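Side-chain contacts in hypothetical protein PH0495 (Pyrococcus horikoshii, PDB 1X3L), which catalyses the ATP-dependent phosphorylation of D-glycerate to 2-phosphoglycerate and can also take other nucleotides or pyrophosphate as phosphate donor: residues I144-E147 with D148-T152; V233-S236 with V237-H240; A297-A300 with G301-I304; G342-Q345 with E346-L349. One frame throughout, in Å; residues are numbered along the deposited sequence.

Interaction 1. Residues I144-E147 with D148-T152; sequences ISLE and DLKLT
Ser145 and Asp148 hold each other at the first turn of helix 146-158. Ser145 is the N-cap, and its OG accepts a hydrogen bond from Asp148 N at 3.0 Å. Asp148 answers from its carboxylate: OD2 accepts from Ser145 N at 2.9 Å, with a nearly straight N-H...O angle of 170°. This reciprocal pair is a capping box. The amide of Ser145 comes to OD2 from the anti side and somewhat out of the carboxylate plane. The torsions bring the two groups together. OG sits between the backbone N and the carbonyl carbon of Ser145 (chi1 69°), which turns it over the start of the helix. Asp148 CG lies beside its own backbone N (chi1 -72°), and this directs OD2 to the amide of Ser145. The carbonyl of Ser145 is used as well: its O accepts from Leu149 N at 3.0 Å.

Around the box the packing is apolar. Ile144 CG2 rests on Asp148 CB at 3.7 Å, and Leu146 CD1 meets Leu149 CD2 at 4.1 Å. On the outer side, Glu147 lays its carboxylate against the aliphatic chain of Lys150, with Glu147 OE1 3.7 Å from Lys150 CD. Their charged ends stay beyond salt-bridge distance. Further out, Ile144 packs on Ser236 and His240 of helix 235-246, and Leu146 packs on helix 103-118. A carboxylate beside the amino end of a helix would probably be stabilised in its charged form by the helix dipole.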
loop_
_atom_site.group_PDB
_atom_site.type_symbol
_atom_site.label_atom_id
_atom_site.label_comp_id
_atom_site.label_asym_id
_atom_site.label_seq_id
_atom_site.Cartn_x
_atom_site.Cartn_y
_atom_site.Cartn_z
ATOM N N ILE A 144 6.787 -24.796 -16.692
ATOM C CA ILE A 144 5.492 -24.304 -16.243
ATOM C C ILE A 144 4.996 -23.150 -17.104
ATOM O O ILE A 144 5.680 -22.139 -17.266
ATOM C CB ILE A 144 5.557 -23.856 -14.768
ATOM C CG1 ILE A 144 6.025 -25.025 -13.897
ATOM C CG2 ILE A 144 4.181 -23.379 -14.305
ATOM C CD1 ILE A 144 6.264 -24.660 -12.441
ATOM N N SER A 145 3.801 -23.308 -17.658
ATOM C CA SER A 145 3.213 -22.279 -18.503
ATOM C C SER A 145 2.346 -21.338 -17.678
ATOM O O SER A 145 1.917 -21.673 -16.570
ATOM C CB SER A 145 2.355 -22.917 -19.595
ATOM O OG SER A 145 1.196 -23.511 -19.036
ATOM N N LEU A 146 2.085 -20.158 -18.224
ATOM C CA LEU A 146 1.252 -19.188 -17.539
ATOM C C LEU A 146 -0.095 -19.828 -17.246
ATOM O O LEU A 146 -0.729 -19.537 -16.232
ATOM C CB LEU A 146 1.064 -17.946 -18.413
ATOM C CG LEU A 146 0.095 -16.879 -17.900
ATOM C CD1 LEU A 146 0.414 -16.514 -16.458
ATOM C CD2 LEU A 146 0.188 -15.663 -18.795
ATOM N N GLU A 147 -0.525 -20.716 -18.135
ATOM C CA GLU A 147 -1.802 -21.388 -17.954
ATOM C C GLU A 147 -1.719 -22.409 -16.823
ATOM O O GLU A 147 -2.710 -22.659 -16.134
ATOM C CB GLU A 147 -2.237 -22.065 -19.254
ATOM C CG GLU A 147 -3.716 -22.418 -19.286
ATOM C CD GLU A 147 -4.604 -21.227 -18.947
ATOM O OE1 GLU A 147 -4.450 -20.161 -19.584
ATOM O OE2 GLU A 147 -5.461 -21.360 -18.044
ATOM N N ASP A 148 -0.542 -23.001 -16.633
ATOM C CA ASP A 148 -0.365 -23.968 -15.552
ATOM C C ASP A 148 -0.465 -23.206 -14.239
ATOM O O ASP A 148 -1.026 -23.698 -13.261
ATOM C CB ASP A 148 1.002 -24.657 -15.631
ATOM C CG ASP A 148 1.100 -25.640 -16.781
ATOM O OD1 ASP A 148 0.132 -26.398 -17.006
ATOM O OD2 ASP A 148 2.156 -25.664 -17.450
ATOM N N LEU A 149 0.093 -22.000 -14.228
ATOM C CA LEU A 149 0.065 -21.153 -13.043
ATOM C C LEU A 149 -1.377 -20.826 -12.676
ATOM O O LEU A 149 -1.783 -20.979 -11.524
ATOM C CB LEU A 149 0.845 -19.861 -13.298
ATOM C CG LEU A 149 0.722 -18.752 -12.247
ATOM C CD1 LEU A 149 1.090 -19.279 -10.864
ATOM C CD2 LEU A 149 1.626 -17.596 -12.640
ATOM N N LYS A 150 -2.152 -20.392 -13.667
ATOM C CA LYS A 150 -3.552 -20.048 -13.443
ATOM C C LYS A 150 -4.330 -21.213 -12.842
ATOM O O LYS A 150 -5.040 -21.048 -11.854
ATOM C CB LYS A 150 -4.218 -19.614 -14.752
ATOM C CG LYS A 150 -3.657 -18.337 -15.362
ATOM C CD LYS A 150 -4.459 -17.940 -16.598
ATOM C CE LYS A 150 -3.914 -16.685 -17.244
ATOM N NZ LYS A 150 -4.733 -16.275 -18.421
ATOM N N LEU A 151 -4.196 -22.392 -13.438
ATOM C CA LEU A 151 -4.902 -23.563 -12.935
ATOM C C LEU A 151 -4.508 -23.873 -11.493
ATOM O O LEU A 151 -5.353 -24.236 -10.672
ATOM C CB LEU A 151 -4.614 -24.779 -13.819
ATOM C CG LEU A 151 -5.019 -24.660 -15.292
ATOM C CD1 LEU A 151 -4.717 -25.969 -16.009
ATOM C CD2 LEU A 151 -6.501 -24.324 -15.398
ATOM N N THR A 152 -3.224 -23.730 -11.188
ATOM C CA THR A 152 -2.738 -24.002 -9.841
ATOM C C THR A 152 -3.338 -23.001 -8.859
ATOM O O THR A 152 -3.914 -23.384 -7.843
ATOM C CB THR A 152 -1.198 -23.919 -9.773
ATOM O OG1 THR A 152 -0.624 -24.844 -10.705
ATOM C CG2 THR A 152 -0.710 -24.262 -8.371
#

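Interaction 2. Residues V233-S236 with V237-H240; sequences VPES and VRLH
This is a local contact around the first turn of helix 235-246, where Val233 and Pro234 lead into the helix and meet Val237 and Arg238. Arg238 folds back past the helix start, and its NH1 gives a hydrogen bond to Val233 O at 2.7 Å. The chain is bent at chi3 (-59°), which turns the guanidinium back toward the carbonyl. Val233 O lies at the edge of the group, 24° out of its plane, while Pro234 O and Glu235 CA lie over one face. NH1 also bonds to Trp230 O. The Val233 side chain crosses that of Arg238 at a slant, its CG2 3.6 Å from NH1.

Pro234 is the N-cap residue. Its O accepts from Val237 N at 3.1 Å and, weakly, from Arg238 N. Its ring is pressed close to the next turn: CG is 3.4 Å from Val237 CG2, tighter than usual for two carbons. Pro234 and Val237 both pack on Thr152 of the adjoining helix 146-158.

The next two carbonyls, Glu235 O and Ser236 O, accept from Leu239 N and His240 N. The His240 ring leads away, and its ND1 is hydrogen-bonded to Glu142 OE2.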
loop_
_atom_site.group_PDB
_atom_site.type_symbol
_atom_site.label_atom_id
_atom_site.label_comp_id
_atom_site.label_asym_id
_atom_site.label_seq_id
_atom_site.Cartn_x
_atom_site.Cartn_y
_atom_site.Cartn_z
ATOM N N VAL A 233 -3.172 -30.483 -9.624
ATOM C CA VAL A 233 -2.373 -29.465 -10.302
ATOM C C VAL A 233 -1.672 -30.093 -11.500
ATOM O O VAL A 233 -1.447 -31.301 -11.527
ATOM C CB VAL A 233 -1.298 -28.871 -9.367
ATOM C CG1 VAL A 233 -1.960 -28.239 -8.156
ATOM C CG2 VAL A 233 -0.318 -29.956 -8.940
ATOM N N PRO A 234 -1.316 -29.283 -12.509
ATOM C CA PRO A 234 -0.637 -29.839 -13.682
ATOM C C PRO A 234 0.631 -30.607 -13.312
ATOM O O PRO A 234 1.242 -30.362 -12.268
ATOM C CB PRO A 234 -0.352 -28.603 -14.538
ATOM C CG PRO A 234 -0.270 -27.497 -13.531
ATOM C CD PRO A 234 -1.411 -27.817 -12.606
ATOM N N GLU A 235 1.014 -31.539 -14.177
ATOM C CA GLU A 235 2.194 -32.363 -13.958
ATOM C C GLU A 235 3.449 -31.504 -13.821
ATOM O O GLU A 235 4.325 -31.798 -13.012
ATOM C CB GLU A 235 2.363 -33.344 -15.125
ATOM C CG GLU A 235 3.153 -34.602 -14.792
ATOM C CD GLU A 235 3.487 -35.420 -16.029
ATOM O OE1 GLU A 235 2.594 -35.600 -16.889
ATOM O OE2 GLU A 235 4.643 -35.888 -16.139
ATOM N N SER A 236 3.522 -30.438 -14.612
ATOM C CA SER A 236 4.672 -29.540 -14.593
ATOM C C SER A 236 4.906 -28.924 -13.217
ATOM O O SER A 236 6.047 -28.655 -12.841
ATOM C CB SER A 236 4.492 -28.425 -15.625
ATOM O OG SER A 236 3.421 -27.568 -15.268
ATOM N N VAL A 237 3.828 -28.694 -12.472
ATOM C CA VAL A 237 3.955 -28.115 -11.140
ATOM C C VAL A 237 4.519 -29.155 -10.178
ATOM O O VAL A 237 5.449 -28.865 -9.423
ATOM C CB VAL A 237 2.597 -27.594 -10.611
ATOM C CG1 VAL A 237 2.719 -27.192 -9.145
ATOM C CG2 VAL A 237 2.156 -26.393 -11.430
ATOM N N ARG A 238 3.971 -30.367 -10.204
ATOM C CA ARG A 238 4.479 -31.415 -9.330
ATOM C C ARG A 238 5.939 -31.698 -9.663
ATOM O O ARG A 238 6.767 -31.874 -8.768
ATOM C CB ARG A 238 3.676 -32.710 -9.484
ATOM C CG ARG A 238 2.409 -32.783 -8.647
ATOM C CD ARG A 238 1.880 -34.212 -8.605
ATOM N NE ARG A 238 1.588 -34.720 -9.944
ATOM C CZ ARG A 238 0.599 -34.273 -10.711
ATOM N NH1 ARG A 238 -0.203 -33.310 -10.273
ATOM N NH2 ARG A 238 0.421 -34.780 -11.925
ATOM N N LEU A 239 6.255 -31.727 -10.954
ATOM C CA LEU A 239 7.622 -32.012 -11.380
ATOM C C LEU A 239 8.622 -30.964 -10.907
ATOM O O LEU A 239 9.699 -31.304 -10.425
ATOM C CB LEU A 239 7.698 -32.141 -12.905
ATOM C CG LEU A 239 9.091 -32.468 -13.459
ATOM C CD1 LEU A 239 9.562 -33.810 -12.906
ATOM C CD2 LEU A 239 9.046 -32.505 -14.985
ATOM N N HIS A 240 8.279 -29.689 -11.047
ATOM C CA HIS A 240 9.199 -28.649 -10.615
ATOM C C HIS A 240 9.427 -28.714 -9.114
ATOM O O HIS A 240 10.542 -28.509 -8.639
ATOM C CB HIS A 240 8.685 -27.257 -10.967
ATOM C CG HIS A 240 9.559 -26.165 -10.441
ATOM N ND1 HIS A 240 10.836 -25.946 -10.913
ATOM C CD2 HIS A 240 9.374 -25.281 -9.432
ATOM C CE1 HIS A 240 11.401 -24.977 -10.215
ATOM N NE2 HIS A 240 10.535 -24.556 -9.310
#

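Interaction 3. Residues A297-A300 with G301-I304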
loop_
_atom_site.group_PDB
_atom_site.type_symbol
_atom_site.label_atom_id
_atom_site.label_comp_id
_atom_site.label_asym_id
_atom_site.label_seq_id
_atom_site.Cartn_x
_atom_site.Cartn_y
_atom_site.Cartn_z
ATOM N N ALA A 297 -15.889 -0.068 11.097
ATOM C CA ALA A 297 -15.830 1.381 10.930
ATOM C C ALA A 297 -16.659 2.159 11.945
ATOM O O ALA A 297 -16.143 3.051 12.619
ATOM C CB ALA A 297 -16.267 1.754 9.512
ATOM N N LYS A 298 -17.945 1.832 12.042
ATOM C CA LYS A 298 -18.852 2.514 12.966
ATOM C C LYS A 298 -18.276 2.591 14.379
ATOM O O LYS A 298 -18.298 3.640 15.030
ATOM C CB LYS A 298 -20.199 1.783 13.007
ATOM C CG LYS A 298 -21.126 2.234 14.128
ATOM C CD LYS A 298 -22.303 1.276 14.278
ATOM C CE LYS A 298 -23.117 1.567 15.533
ATOM N NZ LYS A 298 -23.795 2.894 15.493
ATOM N N ASP A 299 -17.753 1.465 14.840
ATOM C CA ASP A 299 -17.173 1.372 16.167
ATOM C C ASP A 299 -15.854 2.138 16.291
ATOM O O ASP A 299 -15.558 2.704 17.346
ATOM C CB ASP A 299 -17.035 -0.108 16.519
ATOM C CG ASP A 299 -18.396 -0.809 16.528
ATOM O OD1 ASP A 299 -19.185 -0.546 17.461
ATOM O OD2 ASP A 299 -18.694 -1.587 15.596
ATOM N N ALA A 300 -15.070 2.179 15.217
ATOM C CA ALA A 300 -13.821 2.936 15.254
ATOM C C ALA A 300 -14.183 4.404 15.493
ATOM O O ALA A 300 -13.495 5.118 16.222
ATOM C CB ALA A 300 -13.058 2.780 13.938
ATOM N N GLY A 301 -15.288 4.846 14.891
ATOM C CA GLY A 301 -15.726 6.222 15.067
ATOM C C GLY A 301 -16.169 6.505 16.498
ATOM O O GLY A 301 -15.944 7.594 17.035
ATOM N N LEU A 302 -16.815 5.529 17.124
ATOM C CA LEU A 302 -17.261 5.700 18.501
ATOM C C LEU A 302 -16.064 5.735 19.444
ATOM O O LEU A 302 -16.052 6.499 20.402
ATOM C CB LEU A 302 -18.201 4.558 18.913
ATOM C CG LEU A 302 -19.614 4.527 18.313
ATOM C CD1 LEU A 302 -20.385 3.322 18.869
ATOM C CD2 LEU A 302 -20.349 5.808 18.660
ATOM N N PHE A 303 -15.053 4.915 19.166
ATOM C CA PHE A 303 -13.871 4.852 20.022
ATOM C C PHE A 303 -12.993 6.101 19.897
ATOM O O PHE A 303 -12.548 6.648 20.902
ATOM C CB PHE A 303 -13.085 3.564 19.726
ATOM C CG PHE A 303 -13.889 2.295 19.979
ATOM C CD1 PHE A 303 -14.632 2.149 21.149
ATOM C CD2 PHE A 303 -13.918 1.258 19.051
ATOM C CE1 PHE A 303 -15.388 0.999 21.385
ATOM C CE2 PHE A 303 -14.686 0.091 19.289
ATOM C CZ PHE A 303 -15.414 -0.031 20.454
ATOM N N ILE A 304 -12.760 6.559 18.673
ATOM C CA ILE A 304 -11.969 7.769 18.464
ATOM C C ILE A 304 -12.744 8.942 19.068
ATOM O O ILE A 304 -12.167 9.834 19.700
ATOM C CB ILE A 304 -11.708 8.002 16.959
ATOM C CG1 ILE A 304 -10.742 6.930 16.443
ATOM C CG2 ILE A 304 -11.135 9.392 16.731
ATOM C CD1 ILE A 304 -10.605 6.861 14.926
#
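Ala300 and Ile304 are joined by a backbone hydrogen bond near the start of helix 297-314, an alpha-helix packed against helix 343-351 and strand 427-435. The contact is carried mainly by regular i to i+4 backbone bonds. Ile304 N gives to Ala300 O at 2.9 Å and is the straightest of the set, with an N-H...O angle of 169°. Gly301 N gives to Ala297 O at 3.0 Å, and Leu302 N gives to Lys298 O at 3.2 Å. Phe303 N likewise gives to Asp299 O, though the position of that oxygen is less certain. The four carbonyls of residues 297-300 are thus met in order by the four amides of residues 301-304.

One of these acceptors has a second donor from a neighbouring helix. Lys298 O also takes a hydrogen bond from Ser350 OG, at the end of helix 343-351. A side-chain hydroxyl thus ties the two helices together at a carbonyl already used within its own helix. The backbone of Ala297 is also hydrogen-bonded to Thr331.

The small residues Ala297, Ala300 and Gly301 are buried. Leu302 lies partly exposed, with its CG 3.6 Å from Lys298 O, so carbon as well as amide meets this carbonyl. Ile304 packs on Val429 and Ala431 of strand 427-435. It points CG1 back along the helix, beside its own backbone N (chi1 -70°). This sets Ile304 CG1 3.3 Å from Ala300 O, the carbonyl that bonds Ile304 N.

Interaction 4. Residues G342-Q345 with E346-L349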
loop_
_atom_site.group_PDB
_atom_site.type_symbol
_atom_site.label_atom_id
_atom_site.label_comp_id
_atom_site.label_asym_id
_atom_site.label_seq_id
_atom_site.Cartn_x
_atom_site.Cartn_y
_atom_site.Cartn_z
ATOM N N GLY A 342 -19.406 4.110 2.950
ATOM C CA GLY A 342 -18.171 3.350 3.061
ATOM C C GLY A 342 -17.579 3.418 4.464
ATOM O O GLY A 342 -18.114 4.123 5.317
ATOM N N PRO A 343 -16.455 2.723 4.727
ATOM C CA PRO A 343 -15.806 2.710 6.046
ATOM C C PRO A 343 -15.526 4.086 6.659
ATOM O O PRO A 343 -16.069 4.426 7.710
ATOM C CB PRO A 343 -14.517 1.926 5.795
ATOM C CG PRO A 343 -14.873 1.025 4.637
ATOM C CD PRO A 343 -15.664 1.956 3.747
ATOM N N ASN A 344 -14.679 4.870 6.001
ATOM C CA ASN A 344 -14.311 6.184 6.529
ATOM C C ASN A 344 -15.523 7.112 6.690
ATOM O O ASN A 344 -15.612 7.905 7.619
ATOM C CB ASN A 344 -13.297 6.811 5.573
ATOM C CG ASN A 344 -11.986 6.084 5.705
ATOM O OD1 ASN A 344 -11.424 5.961 6.788
ATOM N ND2 ASN A 344 -11.500 5.574 4.560
ATOM N N GLN A 345 -16.504 7.009 5.802
ATOM C CA GLN A 345 -17.700 7.825 5.953
ATOM C C GLN A 345 -18.439 7.399 7.221
ATOM O O GLN A 345 -19.010 8.235 7.922
ATOM C CB GLN A 345 -18.611 7.666 4.742
ATOM C CG GLN A 345 -18.027 8.264 3.466
ATOM C CD GLN A 345 -18.782 7.814 2.238
ATOM O OE1 GLN A 345 -19.942 8.179 2.036
ATOM N NE2 GLN A 345 -18.134 6.998 1.416
ATOM N N GLU A 346 -18.425 6.105 7.531
ATOM C CA GLU A 346 -19.111 5.657 8.739
ATOM C C GLU A 346 -18.329 6.017 10.002
ATOM O O GLU A 346 -18.921 6.270 11.046
ATOM C CB GLU A 346 -19.414 4.150 8.675
ATOM C CG GLU A 346 -20.720 3.865 7.935
ATOM C CD GLU A 346 -21.266 2.460 8.161
ATOM O OE1 GLU A 346 -20.984 1.867 9.223
ATOM O OE2 GLU A 346 -22.001 1.958 7.278
ATOM N N ILE A 347 -17.003 6.057 9.905
ATOM C CA ILE A 347 -16.185 6.440 11.053
ATOM C C ILE A 347 -16.552 7.875 11.424
ATOM O O ILE A 347 -16.852 8.183 12.583
ATOM C CB ILE A 347 -14.677 6.422 10.719
ATOM C CG1 ILE A 347 -14.169 4.979 10.621
ATOM C CG2 ILE A 347 -13.905 7.214 11.774
ATOM C CD1 ILE A 347 -12.694 4.881 10.239
ATOM N N ALA A 348 -16.512 8.750 10.423
ATOM C CA ALA A 348 -16.824 10.164 10.606
ATOM C C ALA A 348 -18.233 10.400 11.137
ATOM O O ALA A 348 -18.423 11.121 12.118
ATOM C CB ALA A 348 -16.652 10.905 9.280
ATOM N N LEU A 349 -19.220 9.789 10.487
ATOM C CA LEU A 349 -20.606 9.978 10.893
ATOM C C LEU A 349 -20.887 9.420 12.283
ATOM O O LEU A 349 -21.602 10.036 13.075
ATOM C CB LEU A 349 -21.552 9.333 9.869
ATOM C CG LEU A 349 -23.054 9.501 10.146
ATOM C CD1 LEU A 349 -23.437 10.982 10.082
ATOM C CD2 LEU A 349 -23.856 8.706 9.121
#
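Asn344 and Ile347 lie side by side and point the same way, with Asn344 OD1 3.8 Å from Ile347 CD1. The other side-chain contacts within the turn are of carbons against backbone carbonyl oxygens. Ile347 has CG1 beside its backbone N (chi1 -74°), which sets CG1 3.5 Å from Pro343 O. Leu349 CB rests on Gln345 O at 3.4 Å. Ala348 CB lies 3.6 Å from Asn344 O.

The backbone bonds wind the first turns of helix 343-351, with Gly342 as N-cap. Glu346 N gives to Gly342 O at 3.0 Å and, weakly, to Pro343 O. Pro343 O also accepts from Ile347 N at 2.9 Å. Ala348 N gives to Asn344 O with a nearly straight N-H...O angle of 175°, and Leu349 N gives to Gln345 O.

The polar side chains find partners outside the turn: Asn344 ND2 bonds to Ser427 OG, at the start of strand 427-435, and Glu346 OE2 is hydrogen-bonded to His403 ND1. At the amino end, the carboxylate of Asp371 bonds the amides of Asn344 and Gln345 through its two oxygens.

The helix is buried on several flanks: Glu346 and Ile347 pack on Ala297 of helix 297-314, while Leu349 packs on helices 396-401 and 405-411.

The four contacts form two touching pairs in separate parts of the chain. Interactions 1 and 2 lie on adjoining helices of the DUF4147 range, with centres about 9 Å apart; Asp148 OD2 and Ser236 OG, 3.2 Å apart, probably share a hydrogen bond. Interactions 3 and 4 lie within helices 297-314 and 343-351, which pack together, also about 9 Å between centres, with Ala297 CB 3.2 Å from Pro343 O. Both members of the first pair are partly buried and rely on side chains folded back at a helix start. Interaction 3 is also partly buried, but mainly backbone-bonded. Interaction 4 is buried, and its polar side chains turn to partners beyond the turn.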